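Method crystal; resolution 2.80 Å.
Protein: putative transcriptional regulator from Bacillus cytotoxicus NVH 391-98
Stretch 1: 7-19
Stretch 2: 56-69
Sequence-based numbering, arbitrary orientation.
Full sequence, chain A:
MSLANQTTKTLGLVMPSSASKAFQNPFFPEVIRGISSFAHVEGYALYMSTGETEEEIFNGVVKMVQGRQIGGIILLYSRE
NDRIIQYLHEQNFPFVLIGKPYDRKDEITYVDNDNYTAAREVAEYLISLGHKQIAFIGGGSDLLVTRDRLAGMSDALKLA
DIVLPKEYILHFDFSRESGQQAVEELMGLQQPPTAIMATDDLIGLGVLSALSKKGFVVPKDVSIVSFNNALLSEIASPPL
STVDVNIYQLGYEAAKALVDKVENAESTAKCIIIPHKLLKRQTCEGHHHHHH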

ATOM      1  N   THR A   7      22.939  -4.302 -27.565  1.00 80.54           N
ATOM      2  CA  THR A   7      21.899  -4.549 -26.597  1.00 80.22           C
ATOM      3  C   THR A   7      20.629  -4.730 -27.352  1.00 79.09           C
ATOM      4  O   THR A   7      20.488  -4.192 -28.432  1.00 79.59           O
ATOM      5  CB  THR A   7      21.674  -3.333 -25.728  1.00 80.65           C
ATOM      6  OG1 THR A   7      20.565  -2.589 -26.248  1.00 85.54           O
ATOM      7  CG2 THR A   7      22.895  -2.457 -25.726  1.00 85.91           C
ATOM      8  N   THR A   8      19.707  -5.506 -26.804  1.00 77.08           N
ATOM      9  CA  THR A   8      18.394  -5.653 -27.408  1.00 74.54           C
ATOM     10  C   THR A   8      17.318  -5.317 -26.434  1.00 70.79           C
ATOM     11  O   THR A   8      17.377  -5.738 -25.306  1.00 71.19           O
ATOM     12  CB  THR A   8      18.172  -7.024 -27.891  1.00 75.21           C
ATOM     13  OG1 THR A   8      19.426  -7.708 -27.900  1.00 98.51           O
ATOM     14  CG2 THR A   8      17.633  -6.949 -29.283  1.00 98.21           C
ATOM     15  N   LYS A   9      16.341  -4.534 -26.826  1.00 66.42           N
ATOM     16  CA  LYS A   9      15.364  -4.274 -25.841  1.00 62.63           C
ATOM     17  C   LYS A   9      14.140  -5.035 -26.142  1.00 59.12           C
ATOM     18  O   LYS A   9      13.394  -4.709 -27.017  1.00 59.11           O
ATOM     19  CB  LYS A   9      15.016  -2.829 -25.947  1.00 62.26           C
ATOM     20  CG  LYS A   9      15.738  -2.149 -27.012  1.00 58.42           C
ATOM     21  CD  LYS A   9      16.309  -0.912 -26.478  1.00 61.30           C
ATOM     22  CE  LYS A   9      15.466   0.236 -26.874  1.00 58.75           C
ATOM     23  NZ  LYS A   9      15.761   1.468 -26.149  1.00 60.52           N
ATOM     24  N   THR A  10      13.890  -6.007 -25.311  1.00 55.88           N
ATOM     25  CA  THR A  10      12.714  -6.760 -25.409  1.00 53.26           C
ATOM     26  C   THR A  10      12.497  -7.029 -23.991  1.00 51.24           C
ATOM     27  O   THR A  10      13.424  -7.135 -23.271  1.00 50.93           O
ATOM     28  CB  THR A  10      12.995  -7.992 -26.163  1.00 53.19           C
ATOM     29  OG1 THR A  10      13.692  -7.631 -27.339  1.00 48.47           O
ATOM     30  CG2 THR A  10      11.770  -8.604 -26.580  1.00 48.28           C
ATOM     31  N   LEU A  11      11.258  -7.186 -23.597  1.00 49.89           N
ATOM     32  CA  LEU A  11      10.934  -7.479 -22.240  1.00 47.82           C
ATOM     33  C   LEU A  11      10.265  -8.784 -22.251  1.00 47.65           C
ATOM     34  O   LEU A  11       9.544  -9.089 -23.127  1.00 48.18           O
ATOM     35  CB  LEU A  11       9.985  -6.456 -21.712  1.00 46.34           C
ATOM     36  CG  LEU A  11      10.678  -5.132 -21.778  1.00 55.49           C
ATOM     37  CD1 LEU A  11       9.875  -4.095 -21.148  1.00 45.52           C
ATOM     38  CD2 LEU A  11      11.939  -5.308 -21.075  1.00 45.90           C
ATOM     39  N   GLY A  12      10.542  -9.569 -21.255  1.00 46.90           N
ATOM     40  CA  GLY A  12       9.963 -10.874 -21.140  1.00 46.20           C
ATOM     41  C   GLY A  12       8.780 -10.869 -20.215  1.00 46.06           C
ATOM     42  O   GLY A  12       8.749 -10.155 -19.200  1.00 45.68           O
ATOM     43  N   LEU A  13       7.797 -11.683 -20.571  1.00 46.19           N
ATOM     44  CA  LEU A  13       6.617 -11.800 -19.764  1.00 45.69           C
ATOM     45  C   LEU A  13       6.539 -13.220 -19.292  1.00 46.61           C
ATOM     46  O   LEU A  13       6.754 -14.144 -20.080  1.00 47.15           O
ATOM     47  CB  LEU A  13       5.385 -11.444 -20.578  1.00 44.56           C
ATOM     48  CG  LEU A  13       5.398 -10.150 -21.370  1.00 40.38           C
ATOM     49  CD1 LEU A  13       4.081 -10.019 -22.106  1.00 44.94           C
ATOM     50  CD2 LEU A  13       5.665  -8.909 -20.493  1.00 44.69           C
ATOM     51  N   VAL A  14       6.241 -13.400 -18.012  1.00 47.10           N
ATOM     52  CA  VAL A  14       6.067 -14.728 -17.479  1.00 48.76           C
ATOM     53  C   VAL A  14       4.693 -14.866 -16.857  1.00 51.87           C
ATOM     54  O   VAL A  14       4.289 -14.075 -15.998  1.00 50.59           O
ATOM     55  CB  VAL A  14       7.173 -15.094 -16.479  1.00 48.45           C
ATOM     56  CG1 VAL A  14       6.985 -16.492 -15.953  1.00 40.30           C
ATOM     57  CG2 VAL A  14       8.523 -14.981 -17.131  1.00 40.89           C
HETATM   58  N   MSE A  15       3.973 -15.880 -17.330  1.00 56.58           N
HETATM   59  CA  MSE A  15       2.693 -16.247 -16.782  1.00 61.41           C
HETATM   60  C   MSE A  15       2.762 -17.229 -15.601  1.00 60.79           C
HETATM   61  O   MSE A  15       3.803 -17.825 -15.339  1.00 60.30           O
HETATM   62  CB  MSE A  15       1.858 -16.821 -17.892  1.00 68.11           C
HETATM   63  CG  MSE A  15       0.771 -15.892 -18.299  1.00 59.18           C
HETATM   64 SE   MSE A  15       1.072 -14.845 -19.932  1.00 80.51          SE
HETATM   65  CE  MSE A  15       0.585 -13.157 -19.104  1.00 57.63           C
ATOM     66  N   PRO A  16       1.659 -17.401 -14.872  1.00 61.36           N
ATOM     67  CA  PRO A  16       1.615 -18.457 -13.864  1.00 61.71           C
ATOM     68  C   PRO A  16       1.421 -19.831 -14.480  1.00 62.56           C
ATOM     69  O   PRO A  16       1.588 -20.823 -13.789  1.00 63.31           O
ATOM     70  CB  PRO A  16       0.408 -18.108 -13.018  1.00 61.40           C
ATOM     71  CG  PRO A  16      -0.069 -16.821 -13.489  1.00 39.70           C
ATOM     72  CD  PRO A  16       0.467 -16.540 -14.803  1.00 61.33           C
ATOM     73  N   SER A  17       1.108 -19.883 -15.770  1.00 62.86           N
ATOM     74  CA  SER A  17       0.835 -21.133 -16.472  1.00 63.79           C
ATOM     75  C   SER A  17       0.733 -20.881 -17.988  1.00 64.62           C
ATOM     76  O   SER A  17       0.954 -19.755 -18.455  1.00 63.76           O
ATOM     77  CB  SER A  17      -0.444 -21.797 -15.925  1.00 64.05           C
ATOM     78  OG  SER A  17      -0.627 -23.083 -16.483  1.00 91.82           O
ATOM     79  N   SER A  18       0.409 -21.928 -18.750  1.00 66.08           N
ATOM     80  CA  SER A  18       0.428 -21.857 -20.219  1.00 67.73           C
ATOM     81  C   SER A  18      -0.210 -20.566 -20.741  1.00 68.29           C
ATOM     82  O   SER A  18      -1.290 -20.177 -20.279  1.00 69.49           O
ATOM     83  CB  SER A  18      -0.274 -23.083 -20.832  1.00 68.53           C
ATOM     84  OG  SER A  18      -1.658 -23.131 -20.495  1.00 96.56           O
ATOM     85  N   ALA A  19       0.441 -19.900 -21.690  1.00 67.53           N
ATOM     86  CA  ALA A  19      -0.137 -18.695 -22.272  1.00 67.83           C
ATOM     87  C   ALA A  19      -1.588 -18.933 -22.717  1.00 68.71           C
ATOM     88  O   ALA A  19      -2.410 -18.014 -22.697  1.00 68.36           O
ATOM     89  CB  ALA A  19       0.698 -18.213 -23.424  1.00 67.90           C
ATOM     90  N   GLU A  56       8.260 -26.563 -17.797  1.00 47.64           N
ATOM     91  CA  GLU A  56       8.409 -25.908 -19.061  1.00 47.26           C
ATOM     92  C   GLU A  56       8.512 -24.413 -18.967  1.00 46.00           C
ATOM     93  O   GLU A  56       9.163 -23.811 -19.744  1.00 46.14           O
ATOM     94  CB  GLU A  56       7.299 -26.319 -19.989  1.00 47.29           C
ATOM     95  CG  GLU A  56       7.285 -27.765 -20.228  1.00 52.53           C
ATOM     96  CD  GLU A  56       6.186 -28.171 -21.114  1.00 47.76           C
ATOM     97  OE1 GLU A  56       5.327 -27.364 -21.360  1.00 52.72           O
ATOM     98  OE2 GLU A  56       6.148 -29.304 -21.559  1.00 53.82           O
ATOM     99  N   ILE A  57       7.802 -23.804 -18.055  1.00 44.84           N
ATOM    100  CA  ILE A  57       7.870 -22.365 -17.883  1.00 44.95           C
ATOM    101  C   ILE A  57       9.229 -21.950 -17.313  1.00 46.69           C
ATOM    102  O   ILE A  57       9.779 -20.902 -17.681  1.00 47.37           O
ATOM    103  CB  ILE A  57       6.739 -21.857 -16.985  1.00 44.08           C
ATOM    104  CG1 ILE A  57       5.408 -21.986 -17.701  1.00 30.04           C
ATOM    105  CG2 ILE A  57       6.921 -20.402 -16.655  1.00 29.61           C
ATOM    106  CD1 ILE A  57       4.231 -21.591 -16.865  1.00 43.77           C
ATOM    107  N   PHE A  58       9.781 -22.777 -16.426  1.00 47.55           N
ATOM    108  CA  PHE A  58      11.109 -22.510 -15.887  1.00 47.75           C
ATOM    109  C   PHE A  58      12.094 -22.490 -17.040  1.00 48.17           C
ATOM    110  O   PHE A  58      12.726 -21.457 -17.292  1.00 49.44           O
ATOM    111  CB  PHE A  58      11.512 -23.557 -14.854  1.00 47.94           C
ATOM    112  CG  PHE A  58      12.774 -23.212 -14.108  1.00 48.80           C
ATOM    113  CD1 PHE A  58      12.769 -22.236 -13.116  1.00 48.20           C
ATOM    114  CD2 PHE A  58      13.971 -23.848 -14.412  1.00 48.11           C
ATOM    115  CE1 PHE A  58      13.937 -21.908 -12.435  1.00 48.78           C
ATOM    116  CE2 PHE A  58      15.147 -23.522 -13.743  1.00 48.60           C
ATOM    117  CZ  PHE A  58      15.133 -22.555 -12.759  1.00 48.17           C
ATOM    118  N   ASN A  59      12.191 -23.602 -17.767  1.00 46.99           N
ATOM    119  CA  ASN A  59      13.055 -23.658 -18.929  1.00 46.86           C
ATOM    120  C   ASN A  59      12.866 -22.408 -19.792  1.00 46.88           C
ATOM    121  O   ASN A  59      13.855 -21.784 -20.234  1.00 47.38           O
ATOM    122  CB  ASN A  59      12.858 -24.950 -19.721  1.00 47.23           C
ATOM    123  CG  ASN A  59      12.872 -26.199 -18.828  1.00 67.91           C
ATOM    124  OD1 ASN A  59      12.996 -26.091 -17.604  1.00 48.37           O
ATOM    125  ND2 ASN A  59      12.745 -27.389 -19.439  1.00 47.87           N
ATOM    126  N   GLY A  60      11.609 -22.006 -19.974  1.00 45.77           N
ATOM    127  CA  GLY A  60      11.321 -20.847 -20.772  1.00 45.80           C
ATOM    128  C   GLY A  60      12.127 -19.627 -20.324  1.00 46.02           C
ATOM    129  O   GLY A  60      12.784 -18.963 -21.153  1.00 45.73           O
ATOM    130  N   VAL A  61      12.069 -19.341 -19.021  1.00 45.62           N
ATOM    131  CA  VAL A  61      12.694 -18.153 -18.454  1.00 45.91           C
ATOM    132  C   VAL A  61      14.207 -18.265 -18.522  1.00 46.78           C
ATOM    133  O   VAL A  61      14.920 -17.292 -18.792  1.00 47.00           O
ATOM    134  CB  VAL A  61      12.259 -17.929 -16.995  1.00 45.82           C
ATOM    135  CG1 VAL A  61      13.271 -17.067 -16.246  1.00 30.73           C
ATOM    136  CG2 VAL A  61      10.841 -17.315 -16.921  1.00 30.83           C
ATOM    137  N   VAL A  62      14.687 -19.474 -18.280  1.00 47.18           N
ATOM    138  CA  VAL A  62      16.108 -19.774 -18.311  1.00 47.14           C
ATOM    139  C   VAL A  62      16.705 -19.524 -19.699  1.00 46.60           C
ATOM    140  O   VAL A  62      17.754 -18.914 -19.807  1.00 46.01           O
ATOM    141  CB  VAL A  62      16.340 -21.211 -17.766  1.00 47.41           C
ATOM    142  CG1 VAL A  62      17.623 -21.789 -18.230  1.00 52.40           C
ATOM    143  CG2 VAL A  62      16.300 -21.179 -16.248  1.00 52.70           C
ATOM    144  N   LYS A  63      16.018 -19.950 -20.758  1.00 47.20           N
ATOM    145  CA  LYS A  63      16.507 -19.702 -22.119  1.00 47.97           C
ATOM    146  C   LYS A  63      16.497 -18.196 -22.434  1.00 47.92           C
ATOM    147  O   LYS A  63      17.407 -17.679 -23.077  1.00 47.21           O
ATOM    148  CB  LYS A  63      15.717 -20.509 -23.165  1.00 49.26           C
ATOM    149  CG  LYS A  63      15.555 -22.014 -22.838  1.00 71.21           C
ATOM    150  CD  LYS A  63      15.362 -22.936 -24.080  1.00 52.17           C
ATOM    151  CE  LYS A  63      14.669 -22.232 -25.280  1.00 71.45           C
ATOM    152  NZ  LYS A  63      15.098 -22.811 -26.619  1.00 53.70           N
HETATM  153  N   MSE A  64      15.466 -17.508 -21.958  1.00 48.95           N
HETATM  154  CA  MSE A  64      15.389 -16.060 -22.011  1.00 50.55           C
HETATM  155  C   MSE A  64      16.654 -15.410 -21.488  1.00 49.35           C
HETATM  156  O   MSE A  64      17.252 -14.570 -22.161  1.00 49.55           O
HETATM  157  CB  MSE A  64      14.214 -15.550 -21.182  1.00 53.72           C
HETATM  158  CG  MSE A  64      12.852 -15.768 -21.788  1.00 76.90           C
HETATM  159 SE   MSE A  64      11.439 -14.858 -20.785  1.00 59.58          SE
HETATM  160  CE  MSE A  64      12.193 -13.096 -20.784  1.00 77.36           C
ATOM    161  N   VAL A  65      17.047 -15.788 -20.278  1.00 48.36           N
ATOM    162  CA  VAL A  65      18.205 -15.190 -19.632  1.00 47.98           C
ATOM    163  C   VAL A  65      19.466 -15.664 -20.332  1.00 47.68           C
ATOM    164  O   VAL A  65      20.389 -14.882 -20.550  1.00 47.59           O
ATOM    165  CB  VAL A  65      18.273 -15.526 -18.111  1.00 47.98           C
ATOM    166  CG1 VAL A  65      19.498 -14.886 -17.464  1.00 24.56           C
ATOM    167  CG2 VAL A  65      17.024 -15.071 -17.412  1.00 24.43           C
ATOM    168  N   GLN A  66      19.489 -16.938 -20.713  1.00 47.55           N
ATOM    169  CA  GLN A  66      20.676 -17.509 -21.352  1.00 47.95           C
ATOM    170  C   GLN A  66      20.985 -16.932 -22.731  1.00 48.40           C
ATOM    171  O   GLN A  66      22.135 -16.871 -23.144  1.00 48.15           O
ATOM    172  CB  GLN A  66      20.622 -19.038 -21.344  1.00 47.80           C
ATOM    173  CG  GLN A  66      21.105 -19.535 -19.997  1.00 47.92           C
ATOM    174  CD  GLN A  66      20.690 -20.952 -19.596  1.00 48.44           C
ATOM    175  OE1 GLN A  66      20.023 -21.689 -20.338  1.00 47.35           O
ATOM    176  NE2 GLN A  66      21.099 -21.335 -18.379  1.00 47.86           N
ATOM    177  N   GLY A  67      19.944 -16.463 -23.405  1.00 49.39           N
ATOM    178  CA  GLY A  67      20.050 -15.954 -24.763  1.00 49.98           C
ATOM    179  C   GLY A  67      20.647 -14.577 -24.903  1.00 50.30           C
ATOM    180  O   GLY A  67      20.943 -14.171 -26.011  1.00 51.19           O
ATOM    181  N   ARG A  68      20.837 -13.865 -23.793  1.00 49.97           N
ATOM    182  CA  ARG A  68      21.351 -12.479 -23.802  1.00 50.63           C
ATOM    183  C   ARG A  68      20.575 -11.519 -24.717  1.00 51.45           C
ATOM    184  O   ARG A  68      21.084 -10.448 -25.070  1.00 51.79           O
ATOM    185  CB  ARG A  68      22.836 -12.396 -24.169  1.00 51.00           C
ATOM    186  CG  ARG A  68      23.712 -13.525 -23.722  1.00 61.36           C
ATOM    187  CD  ARG A  68      23.927 -13.510 -22.238  1.00 52.12           C
ATOM    188  NE  ARG A  68      24.995 -14.442 -21.889  1.00 61.55           N
ATOM    189  CZ  ARG A  68      24.837 -15.541 -21.156  1.00 53.28           C
ATOM    190  NH1 ARG A  68      25.893 -16.311 -20.902  1.00 61.23           N
ATOM    191  NH2 ARG A  68      23.642 -15.854 -20.661  1.00 61.16           N
ATOM    192  N   GLN A  69      19.347 -11.885 -25.080  1.00 51.64           N
ATOM    193  CA  GLN A  69      18.521 -11.049 -25.940  1.00 51.29           C
ATOM    194  C   GLN A  69      17.449 -10.319 -25.147  1.00 50.63           C
ATOM    195  O   GLN A  69      16.954  -9.277 -25.599  1.00 51.64           O
ATOM    196  CB  GLN A  69      17.867 -11.874 -27.060  1.00 52.24           C
ATOM    197  CG  GLN A  69      18.818 -12.764 -27.901  1.00 63.10           C
ATOM    198  CD  GLN A  69      20.051 -12.021 -28.382  1.00 52.87           C
ATOM    199  OE1 GLN A  69      19.977 -10.851 -28.791  1.00 63.63           O
ATOM    200  NE2 GLN A  69      21.199 -12.686 -28.321  1.00 63.29           N
TER

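A β-strand covered by an antiparallel helix is a recurrent unit of α/β folds, and this putative transcriptional regulator offers a compact example. Strand 10-14 and helix 56-66 run in nearly opposite directions, their axes at 171° and 9.9 Å apart at closest approach. The register follows from this: the CA atoms of Val-14 and Val-61 lie 7.5 Å apart, those of Gly-12 and Met-64 7.6 Å, and beyond the helix the chains draw together until the CA atoms of Thr-8 and Gln-69 are separated by 5.6 Å. No backbone hydrogen bond crosses between the stretches, so the join is made by side chains meeting side chains or backbone.

Alternation along the strand decides which residues take part. Thr-10 and Val-14 point toward the helical stretch, whereas Leu-11 and Leu-13 point away. Between them, Gly-12 occupies a position from which a CB would also point toward the helix. The space left by its missing side chain is taken by Met-64, a selenomethionine, whose CE comes within 3.2 Å of the CA of Gly-12; an ideal CB there would lie only 1.7 Å from that same CE.

Val-14 anchors the apolar contact. Its CG2 meets CG2 of Val-61 at 3.3 Å, a tight approach, and its CG1 lies 4.0 Å from CG2 of Ile-57. Such pairings offer no directional bond; they gain by shielding hydrocarbon from water. Ile-57 extends this packing past the strand: its CD1 reaches 3.4 Å from CA of Ser-17, lying against backbone where the chain has left the strand.

The opposite end is polar and more exposed. Past the helix, Arg-68 is the first residue to leave helical phi/psi, with positive phi, and OG1 of Thr-8 donates a weak hydrogen bond to OE1 of Gln-69 at 3.3 Å. NE2 of Gln-69 makes another weak bond, 2.8 Å to O of Gly-67.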